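Local coordinates for protein putative alpha-L-fucosidase (Bacteroides thetaiotaomicron, PDB 3EYP) that probably hydrolyses alpha-L-fucosides, releasing L-fucose, as a member of glycoside hydrolase family 29, at residues 71-76 with 107-112; 18-23 with 159-164; 57-62 with 296-301. All blocks are in the same frame, centred on the assembly; numbering follows the deposited sequence.

Interaction 1: residues 71-76 with 107-112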
loop_
_atom_site.group_PDB
_atom_site.type_symbol
_atom_site.label_atom_id
_atom_site.label_comp_id
_atom_site.label_asym_id
_atom_site.label_seq_id
_atom_site.Cartn_x
_atom_site.Cartn_y
_atom_site.Cartn_z
ATOM N N ALA A 71 -0.279 7.540 -7.291
ATOM C CA ALA A 71 -0.227 6.735 -8.527
ATOM C C ALA A 71 1.194 6.481 -8.997
ATOM O O ALA A 71 2.004 7.367 -9.012
ATOM C CB ALA A 71 -1.055 7.382 -9.690
ATOM N N ILE A 72 1.416 5.221 -9.336
ATOM C CA ILE A 72 2.668 4.644 -9.920
ATOM C C ILE A 72 2.446 4.128 -11.337
ATOM O O ILE A 72 1.696 3.180 -11.610
ATOM C CB ILE A 72 3.219 3.491 -9.045
ATOM C CG1 ILE A 72 3.376 4.022 -7.603
ATOM C CG2 ILE A 72 4.573 2.930 -9.614
ATOM C CD1 ILE A 72 3.918 2.981 -6.530
ATOM N N LEU A 73 3.145 4.750 -12.259
ATOM C CA LEU A 73 3.133 4.300 -13.680
ATOM C C LEU A 73 4.300 3.396 -14.053
ATOM O O LEU A 73 5.451 3.646 -13.700
ATOM C CB LEU A 73 3.186 5.522 -14.598
ATOM C CG LEU A 73 3.307 5.228 -16.127
ATOM C CD1 LEU A 73 2.015 4.651 -16.643
ATOM C CD2 LEU A 73 3.614 6.588 -16.820
ATOM N N THR A 74 4.016 2.348 -14.815
ATOM C CA THR A 74 5.104 1.576 -15.424
ATOM C C THR A 74 5.823 2.346 -16.549
ATOM O O THR A 74 5.479 2.211 -17.730
ATOM C CB THR A 74 4.625 0.208 -15.994
ATOM O OG1 THR A 74 3.642 0.427 -17.035
ATOM C CG2 THR A 74 4.049 -0.666 -14.878
ATOM N N ALA A 75 6.824 3.126 -16.180
ATOM C CA ALA A 75 7.576 3.913 -17.152
ATOM C C ALA A 75 8.368 2.943 -18.075
ATOM O O ALA A 75 8.572 3.214 -19.270
ATOM C CB ALA A 75 8.515 4.976 -16.471
ATOM N N LYS A 76 8.695 1.768 -17.527
ATOM C CA LYS A 76 9.407 0.709 -18.270
ATOM C C LYS A 76 9.229 -0.616 -17.550
ATOM O O LYS A 76 9.601 -0.783 -16.404
ATOM C CB LYS A 76 10.890 1.012 -18.474
ATOM C CG LYS A 76 11.648 -0.009 -19.438
ATOM C CD LYS A 76 13.145 0.018 -19.176
ATOM C CE LYS A 76 13.494 -0.911 -17.922
ATOM N NZ LYS A 76 14.886 -0.812 -17.589
ATOM N N ARG A 107 5.353 12.250 -19.226
ATOM C CA ARG A 107 4.990 13.678 -19.191
ATOM C C ARG A 107 3.495 13.863 -18.914
ATOM O O ARG A 107 3.117 14.515 -17.979
ATOM C CB ARG A 107 5.331 14.376 -20.504
ATOM C CG ARG A 107 5.287 15.927 -20.498
ATOM C CD ARG A 107 6.021 16.586 -19.321
ATOM N NE ARG A 107 7.471 16.472 -19.504
ATOM C CZ ARG A 107 8.372 16.595 -18.544
ATOM N NH1 ARG A 107 8.008 16.880 -17.315
ATOM N NH2 ARG A 107 9.658 16.454 -18.815
ATOM N N GLU A 108 2.656 13.329 -19.781
ATOM C CA GLU A 108 1.186 13.380 -19.624
ATOM C C GLU A 108 0.721 12.944 -18.226
ATOM O O GLU A 108 -0.133 13.561 -17.579
ATOM C CB GLU A 108 0.507 12.542 -20.721
ATOM C CG GLU A 108 0.908 13.074 -22.125
ATOM C CD GLU A 108 -0.051 12.779 -23.259
ATOM O OE1 GLU A 108 -1.246 12.504 -23.025
ATOM O OE2 GLU A 108 0.410 12.914 -24.421
ATOM N N PHE A 109 1.271 11.819 -17.814
ATOM C CA PHE A 109 1.031 11.251 -16.492
ATOM C C PHE A 109 1.329 12.213 -15.350
ATOM O O PHE A 109 0.438 12.546 -14.549
ATOM C CB PHE A 109 1.789 9.909 -16.329
ATOM C CG PHE A 109 1.709 9.333 -14.939
ATOM C CD1 PHE A 109 0.512 8.802 -14.432
ATOM C CD2 PHE A 109 2.821 9.317 -14.138
ATOM C CE1 PHE A 109 0.460 8.297 -13.140
ATOM C CE2 PHE A 109 2.762 8.824 -12.876
ATOM C CZ PHE A 109 1.566 8.307 -12.382
ATOM N N VAL A 110 2.586 12.637 -15.247
ATOM C CA VAL A 110 2.974 13.562 -14.176
ATOM C C VAL A 110 2.281 14.911 -14.295
ATOM O O VAL A 110 2.038 15.559 -13.277
ATOM C CB VAL A 110 4.514 13.827 -13.987
ATOM C CG1 VAL A 110 5.275 12.544 -13.684
ATOM C CG2 VAL A 110 5.099 14.558 -15.152
ATOM N N ASP A 111 1.909 15.314 -15.500
ATOM C CA ASP A 111 1.190 16.599 -15.645
ATOM C C ASP A 111 -0.216 16.445 -15.054
ATOM O O ASP A 111 -0.676 17.279 -14.275
ATOM C CB ASP A 111 1.137 17.106 -17.096
ATOM C CG ASP A 111 2.458 17.723 -17.548
ATOM O OD1 ASP A 111 3.331 18.038 -16.716
ATOM O OD2 ASP A 111 2.629 17.852 -18.774
ATOM N N ALA A 112 -0.885 15.349 -15.399
ATOM C CA ALA A 112 -2.210 15.036 -14.869
ATOM C C ALA A 112 -2.153 14.884 -13.326
ATOM O O ALA A 112 -3.047 15.328 -12.603
ATOM C CB ALA A 112 -2.846 13.737 -15.548
#

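Interaction 2: residues 18-23 with 159-164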
loop_
_atom_site.group_PDB
_atom_site.type_symbol
_atom_site.label_atom_id
_atom_site.label_comp_id
_atom_site.label_asym_id
_atom_site.label_seq_id
_atom_site.Cartn_x
_atom_site.Cartn_y
_atom_site.Cartn_z
ATOM N N TYR A 18 2.452 5.441 4.781
ATOM C CA TYR A 18 1.401 4.747 5.526
ATOM C C TYR A 18 0.057 5.491 5.424
ATOM O O TYR A 18 -1.025 4.906 5.306
ATOM C CB TYR A 18 1.817 4.549 7.005
ATOM C CG TYR A 18 2.140 3.132 7.403
ATOM C CD1 TYR A 18 3.301 2.838 8.122
ATOM C CD2 TYR A 18 1.253 2.092 7.105
ATOM C CE1 TYR A 18 3.571 1.548 8.538
ATOM C CE2 TYR A 18 1.520 0.800 7.490
ATOM C CZ TYR A 18 2.689 0.530 8.181
ATOM O OH TYR A 18 2.955 -0.751 8.584
ATOM N N ASN A 19 0.161 6.811 5.497
ATOM C CA ASN A 19 -1.002 7.675 5.531
ATOM C C ASN A 19 -1.781 7.732 4.210
ATOM O O ASN A 19 -2.954 8.149 4.156
ATOM C CB ASN A 19 -0.592 9.089 5.956
ATOM C CG ASN A 19 -1.793 9.939 6.319
ATOM O OD1 ASN A 19 -2.739 9.473 6.981
ATOM N ND2 ASN A 19 -1.805 11.166 5.815
ATOM N N ARG A 20 -1.128 7.282 3.152
ATOM C CA ARG A 20 -1.777 7.257 1.803
ATOM C C ARG A 20 -2.956 6.261 1.767
ATOM O O ARG A 20 -4.024 6.460 1.174
ATOM C CB ARG A 20 -0.771 6.869 0.717
ATOM C CG ARG A 20 0.429 7.764 0.584
ATOM C CD ARG A 20 1.315 7.274 -0.587
ATOM N NE ARG A 20 2.635 7.877 -0.574
ATOM C CZ ARG A 20 3.685 7.401 -1.249
ATOM N NH1 ARG A 20 3.597 6.319 -2.007
ATOM N NH2 ARG A 20 4.822 8.009 -1.164
ATOM N N GLU A 21 -2.715 5.187 2.479
ATOM C CA GLU A 21 -3.637 4.018 2.601
ATOM C C GLU A 21 -3.746 3.203 1.360
ATOM O O GLU A 21 -3.506 1.999 1.365
ATOM C CB GLU A 21 -5.007 4.427 3.160
ATOM C CG GLU A 21 -4.834 4.856 4.603
ATOM C CD GLU A 21 -6.108 5.106 5.382
ATOM O OE1 GLU A 21 -7.222 5.026 4.820
ATOM O OE2 GLU A 21 -5.933 5.395 6.598
ATOM N N MET A 22 -4.010 3.889 0.265
ATOM C CA MET A 22 -4.115 3.253 -1.068
ATOM C C MET A 22 -3.234 3.991 -2.086
ATOM O O MET A 22 -2.967 5.206 -1.980
ATOM C CB MET A 22 -5.577 3.282 -1.552
ATOM C CG MET A 22 -6.534 2.232 -0.970
ATOM S SD MET A 22 -8.262 2.210 -1.492
ATOM C CE MET A 22 -8.158 1.342 -3.022
ATOM N N ILE A 23 -2.759 3.248 -3.061
ATOM C CA ILE A 23 -1.930 3.761 -4.195
ATOM C C ILE A 23 -2.413 3.114 -5.495
ATOM O O ILE A 23 -2.742 1.921 -5.495
ATOM C CB ILE A 23 -0.423 3.465 -4.007
ATOM C CG1 ILE A 23 0.062 3.927 -2.658
ATOM C CG2 ILE A 23 0.385 4.099 -5.101
ATOM C CD1 ILE A 23 1.540 3.506 -2.307
ATOM N N LYS A 159 8.003 16.198 -8.837
ATOM C CA LYS A 159 8.307 15.530 -7.530
ATOM C C LYS A 159 7.842 14.102 -7.645
ATOM O O LYS A 159 6.737 13.836 -8.129
ATOM C CB LYS A 159 7.567 16.163 -6.333
ATOM C CG LYS A 159 8.028 15.542 -5.000
ATOM C CD LYS A 159 7.567 16.314 -3.764
ATOM C CE LYS A 159 8.311 15.833 -2.559
ATOM N NZ LYS A 159 8.022 16.618 -1.377
ATOM N N ILE A 160 8.705 13.196 -7.232
ATOM C CA ILE A 160 8.442 11.761 -7.330
ATOM C C ILE A 160 8.362 11.193 -5.891
ATOM O O ILE A 160 9.298 11.362 -5.084
ATOM C CB ILE A 160 9.537 11.046 -8.163
ATOM C CG1 ILE A 160 9.733 11.615 -9.593
ATOM C CG2 ILE A 160 9.280 9.449 -8.243
ATOM C CD1 ILE A 160 8.602 11.463 -10.542
ATOM N N TRP A 161 7.236 10.525 -5.590
ATOM C CA TRP A 161 6.950 10.060 -4.218
ATOM C C TRP A 161 7.124 8.554 -3.981
ATOM O O TRP A 161 7.128 8.083 -2.841
ATOM C CB TRP A 161 5.535 10.457 -3.804
ATOM C CG TRP A 161 5.249 11.898 -3.747
ATOM C CD1 TRP A 161 4.820 12.691 -4.778
ATOM C CD2 TRP A 161 5.233 12.697 -2.574
ATOM N NE1 TRP A 161 4.578 13.959 -4.310
ATOM C CE2 TRP A 161 4.827 13.986 -2.955
ATOM C CE3 TRP A 161 5.532 12.448 -1.224
ATOM C CZ2 TRP A 161 4.724 15.026 -2.039
ATOM C CZ3 TRP A 161 5.434 13.493 -0.318
ATOM C CH2 TRP A 161 5.038 14.761 -0.729
ATOM N N GLU A 162 7.271 7.820 -5.063
ATOM C CA GLU A 162 7.656 6.387 -4.992
ATOM C C GLU A 162 8.406 5.943 -6.209
ATOM O O GLU A 162 8.057 6.301 -7.333
ATOM C CB GLU A 162 6.444 5.484 -4.809
ATOM C CG GLU A 162 6.787 4.053 -4.421
ATOM C CD GLU A 162 5.788 3.408 -3.462
ATOM O OE1 GLU A 162 5.058 4.170 -2.769
ATOM O OE2 GLU A 162 5.717 2.132 -3.459
ATOM N N THR A 163 9.463 5.170 -5.956
ATOM C CA THR A 163 10.196 4.442 -7.027
ATOM C C THR A 163 10.076 2.979 -6.703
ATOM O O THR A 163 10.297 2.570 -5.573
ATOM C CB THR A 163 11.687 4.866 -7.097
ATOM O OG1 THR A 163 11.783 6.208 -7.563
ATOM C CG2 THR A 163 12.489 4.021 -8.036
ATOM N N TRP A 164 9.669 2.203 -7.695
ATOM C CA TRP A 164 9.352 0.774 -7.510
ATOM C C TRP A 164 10.356 -0.081 -8.243
ATOM O O TRP A 164 10.511 0.034 -9.479
ATOM C CB TRP A 164 7.986 0.472 -8.044
ATOM C CG TRP A 164 7.077 -0.330 -7.206
ATOM C CD1 TRP A 164 6.330 0.103 -6.164
ATOM C CD2 TRP A 164 6.757 -1.707 -7.381
ATOM N NE1 TRP A 164 5.600 -0.931 -5.638
ATOM C CE2 TRP A 164 5.815 -2.047 -6.389
ATOM C CE3 TRP A 164 7.185 -2.692 -8.276
ATOM C CZ2 TRP A 164 5.270 -3.334 -6.277
ATOM C CZ3 TRP A 164 6.649 -3.967 -8.150
ATOM C CH2 TRP A 164 5.687 -4.255 -7.166
#

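Interaction 3: residues 57-62 with 296-301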
loop_
_atom_site.group_PDB
_atom_site.type_symbol
_atom_site.label_atom_id
_atom_site.label_comp_id
_atom_site.label_asym_id
_atom_site.label_seq_id
_atom_site.Cartn_x
_atom_site.Cartn_y
_atom_site.Cartn_z
ATOM N N ARG A 57 -5.803 12.349 -17.654
ATOM C CA ARG A 57 -6.740 13.097 -16.793
ATOM C C ARG A 57 -7.888 12.170 -16.413
ATOM O O ARG A 57 -8.367 12.155 -15.257
ATOM C CB ARG A 57 -7.253 14.388 -17.472
ATOM C CG ARG A 57 -6.111 15.448 -17.779
ATOM C CD ARG A 57 -6.677 16.686 -18.488
ATOM N NE ARG A 57 -7.307 17.558 -17.518
ATOM C CZ ARG A 57 -8.623 17.708 -17.326
ATOM N NH1 ARG A 57 -9.038 18.521 -16.377
ATOM N NH2 ARG A 57 -9.527 17.097 -18.090
ATOM N N GLN A 58 -8.262 11.356 -17.379
ATOM C CA GLN A 58 -9.329 10.358 -17.193
ATOM C C GLN A 58 -8.903 9.385 -16.067
ATOM O O GLN A 58 -9.698 8.979 -15.226
ATOM C CB GLN A 58 -9.657 9.607 -18.461
ATOM C CG GLN A 58 -10.849 8.680 -18.317
ATOM C CD GLN A 58 -10.484 7.222 -18.316
ATOM O OE1 GLN A 58 -9.318 6.874 -18.313
ATOM N NE2 GLN A 58 -11.481 6.359 -18.320
ATOM N N TRP A 59 -7.627 9.039 -16.077
ATOM C CA TRP A 59 -7.063 8.115 -15.087
ATOM C C TRP A 59 -7.181 8.788 -13.749
ATOM O O TRP A 59 -7.520 8.122 -12.794
ATOM C CB TRP A 59 -5.604 7.763 -15.318
ATOM C CG TRP A 59 -5.215 7.241 -16.659
ATOM C CD1 TRP A 59 -6.019 7.072 -17.761
ATOM C CD2 TRP A 59 -3.912 6.899 -17.059
ATOM N NE1 TRP A 59 -5.307 6.605 -18.801
ATOM C CE2 TRP A 59 -3.995 6.475 -18.414
ATOM C CE3 TRP A 59 -2.688 6.834 -16.392
ATOM C CZ2 TRP A 59 -2.882 6.038 -19.142
ATOM C CZ3 TRP A 59 -1.561 6.406 -17.113
ATOM C CH2 TRP A 59 -1.675 5.986 -18.484
ATOM N N MET A 60 -6.884 10.095 -13.688
ATOM C CA MET A 60 -6.877 10.811 -12.398
ATOM C C MET A 60 -8.300 10.938 -11.869
ATOM O O MET A 60 -8.538 10.932 -10.683
ATOM C CB MET A 60 -6.255 12.200 -12.449
ATOM C CG MET A 60 -4.725 12.324 -12.680
ATOM S SD MET A 60 -3.628 11.124 -11.910
ATOM C CE MET A 60 -2.879 10.372 -13.326
ATOM N N GLN A 61 -9.252 11.033 -12.753
ATOM C CA GLN A 61 -10.685 11.147 -12.311
ATOM C C GLN A 61 -11.142 9.851 -11.662
ATOM O O GLN A 61 -11.859 9.818 -10.649
ATOM C CB GLN A 61 -11.578 11.524 -13.491
ATOM C CG GLN A 61 -11.353 12.933 -13.980
ATOM C CD GLN A 61 -11.644 13.131 -15.465
ATOM O OE1 GLN A 61 -12.437 12.406 -16.060
ATOM N NE2 GLN A 61 -11.000 14.153 -16.067
ATOM N N THR A 62 -10.636 8.760 -12.209
ATOM C CA THR A 62 -10.856 7.437 -11.594
ATOM C C THR A 62 -10.370 7.422 -10.120
ATOM O O THR A 62 -11.064 6.980 -9.207
ATOM C CB THR A 62 -10.239 6.301 -12.441
ATOM O OG1 THR A 62 -10.999 6.173 -13.664
ATOM C CG2 THR A 62 -10.273 4.920 -11.705
ATOM N N PHE A 296 -4.878 -0.680 -12.079
ATOM C CA PHE A 296 -5.847 -0.404 -13.152
ATOM C C PHE A 296 -5.068 -0.344 -14.476
ATOM O O PHE A 296 -4.293 0.608 -14.679
ATOM C CB PHE A 296 -6.486 0.988 -12.984
ATOM C CG PHE A 296 -7.192 1.210 -11.661
ATOM C CD1 PHE A 296 -8.556 1.132 -11.583
ATOM C CD2 PHE A 296 -6.470 1.475 -10.513
ATOM C CE1 PHE A 296 -9.239 1.347 -10.397
ATOM C CE2 PHE A 296 -7.127 1.664 -9.304
ATOM C CZ PHE A 296 -8.529 1.606 -9.242
ATOM N N PRO A 297 -5.226 -1.361 -15.375
ATOM C CA PRO A 297 -4.499 -1.315 -16.657
ATOM C C PRO A 297 -5.258 -0.566 -17.777
ATOM O O PRO A 297 -6.379 -0.930 -18.123
ATOM C CB PRO A 297 -4.321 -2.821 -16.997
ATOM C CG PRO A 297 -5.567 -3.438 -16.475
ATOM C CD PRO A 297 -5.782 -2.707 -15.139
ATOM N N PRO A 298 -4.697 0.555 -18.270
ATOM C CA PRO A 298 -5.336 1.256 -19.388
ATOM C C PRO A 298 -5.391 0.377 -20.637
ATOM O O PRO A 298 -4.535 -0.478 -20.885
ATOM C CB PRO A 298 -4.431 2.443 -19.609
ATOM C CG PRO A 298 -3.632 2.585 -18.280
ATOM C CD PRO A 298 -3.455 1.202 -17.867
ATOM N N ASP A 299 -6.408 0.634 -21.422
ATOM C CA ASP A 299 -6.626 -0.071 -22.657
ATOM C C ASP A 299 -5.876 0.512 -23.849
ATOM O O ASP A 299 -5.039 1.373 -23.737
ATOM C CB ASP A 299 -8.134 -0.227 -22.925
ATOM C CG ASP A 299 -8.763 1.001 -23.475
ATOM O OD1 ASP A 299 -8.098 2.067 -23.365
ATOM O OD2 ASP A 299 -9.883 0.866 -24.066
ATOM N N ARG A 300 -6.211 0.012 -25.019
ATOM C CA ARG A 300 -5.491 0.420 -26.204
ATOM C C ARG A 300 -5.891 1.833 -26.606
ATOM O O ARG A 300 -5.249 2.418 -27.411
ATOM C CB ARG A 300 -5.729 -0.523 -27.371
ATOM C CG ARG A 300 -5.069 -1.861 -27.204
ATOM C CD ARG A 300 -5.204 -2.771 -28.427
ATOM N NE ARG A 300 -4.468 -4.002 -28.154
ATOM C CZ ARG A 300 -4.592 -5.118 -28.840
ATOM N NH1 ARG A 300 -5.394 -5.146 -29.899
ATOM N NH2 ARG A 300 -3.876 -6.191 -28.484
ATOM N N ARG A 301 -7.010 2.321 -26.099
ATOM C CA ARG A 301 -7.356 3.748 -26.252
ATOM C C ARG A 301 -6.524 4.618 -25.369
ATOM O O ARG A 301 -6.401 5.835 -25.587
ATOM C CB ARG A 301 -8.839 4.004 -25.964
ATOM C CG ARG A 301 -9.722 3.422 -27.088
ATOM C CD ARG A 301 -11.200 3.455 -26.750
ATOM N NE ARG A 301 -11.526 2.575 -25.630
ATOM C CZ ARG A 301 -12.765 2.389 -25.172
ATOM N NH1 ARG A 301 -13.784 2.983 -25.758
ATOM N NH2 ARG A 301 -12.992 1.599 -24.138
#

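Interaction 1: residues 71-76 with 107-112
Phe109 lays one face of its ring against Leu73. The methylene CB of Leu73 sits almost over the ring centre, 3.8 Å from the Phe109 centroid and 11° off the ring normal, a CH-pi contact from straight above. The leucine runs back the other way along the phenylalanine, and its CD2 methyl meets Phe109 CB at 3.8 Å. Phe109 holds CG anti to the backbone N (chi1 174°), which swings the ring off the helix and along the strand.

The far end of the ring reaches Ala71, two residues back on the same side of the strand. There Phe109 CZ comes edge-on to the backbone, 3.5 Å from Ala71 O, while Ala71 CB packs 3.9 Å from CZ. One aromatic group thus uses its face for one strand residue and its rim for another, and the contact is mostly apolar, with the Ala71 carbonyl at the ring's rim. Phe26 of strand 22-26 also touches Phe109, and Leu63 of helix 56-65 touches Ala71.

Strand 71-74 and helix 107-112 run antiparallel, at 176°, with axes 10.1 Å apart. Helix 105-116 is the connection between the neighbouring parallel strands 70-76 and 119-124, and its packing back along the first of them is that of a beta-alpha-beta crossover in a TIM barrel.

Interaction 2: residues 18-23 with 159-164
Arg20 reaches across with its guanidinium to Trp161 and Glu162, two consecutive residues, meeting the backbone of the first and the side chain of the second. Its chain is extended from CG to NE, which carries the charged end well away from helix 12-20. NH1 donates to Glu162 OE1 at 2.7 Å, a salt bridge whose N-H...O angle is only 130°; the carboxylate oxygen is met nearly along its C-O axis, and the guanidinium and carboxylate planes are turned 41° apart. The other terminal nitrogen, NH2, gives a 2.9 Å bond to Trp161 O with an angle of 147°. That donor stands above the carbonyl plane rather than on a lone pair. Both acceptors lie at the guanidinium's edge, each tilted somewhat out of its plane, and with Glu16 on NE as a third partner the group's rotation is probably restricted.

The two segments belong to the TIM-barrel fold of the family: strands 22-26 and 162-164 are parallel strands of its sheet, with 70-76 and 119-124 between them, and the bridge crosses the N-terminal end of the strands, the floor of the barrel, where helix 12-20 leads into strand 22-26. Glu16 on that helix takes a salt bridge from Arg20 NE, a second anion that probably helps balance this buried charge.

Glu162 bends at chi2, bringing OE1 round to the arginine. The same oxygen lies 3.6 Å from Ile23 CD1, a methyl that packs against this buried carboxylate. Trp161 sends its CB toward Arg20, 3.7 Å from NH2, and then turns its indole away, the ring plane nearly perpendicular to the guanidinium. Lys119 meets that indole in a cation-pi contact, and Trp17 packs on both Ile23 and Glu162.

Interaction 3: residues 57-62 with 296-301
Trp59 brings only the outer ring of its indole up to Pro298: with CG beside the backbone N (chi1 -53°), the indole leaves CB along the flank of helix 56-65. NE1 on the five-membered ring hydrogen-bonds the carbonyl O of Gly302. Past it, CE2 lies 3.9 Å from Pro298 CG, and CZ2 comes nearest, 3.6 Å from that same carbon and 3.9 Å from Pro298 CB. CH2, at the far rim, is again 3.9 Å from Pro298 CG. The proline's CG thus stands over one face of the indole, off-centre toward the rim and 24° off the normal of the six-membered ring: a CH-pi contact.

Replacing Trp59 with an alanine removes the indole, which would probably leave Pro298 without its packing surface and Gly302 O without this donor.

One helical turn on, Thr62 packs its CG2 methyl on Phe296 CE1, while its hydroxyl hydrogen-bonds Ser309. Phe296, just after strand 291-295, also packs on Ala24 and Phe26 of strand 22-26 and on Ala312. The contact therefore joins helix 56-65 to the loop between strand 291-295 and helix 306-323.

All three contacts are buried in the barrel domain; they differ in place and chemistry. Interaction 2, at the N-terminal end of the strands, is the polar one, a charged bridge; interactions 1 and 3, where helices pack round the outside of the sheet, are aromatic rings against aliphatic carbons. Interactions 1 and 2 share the parallel sheet, since strands 70-76 and 22-26 are neighbours, and Ile72 touches Ile23, Glu162 and Trp164. Helix 56-65, directly before strand 70-76, ties interaction 3 to interaction 1: Met60 packs on Phe109 and Ala112, and Trp59 on Leu73. Interactions 2 and 3 do not touch.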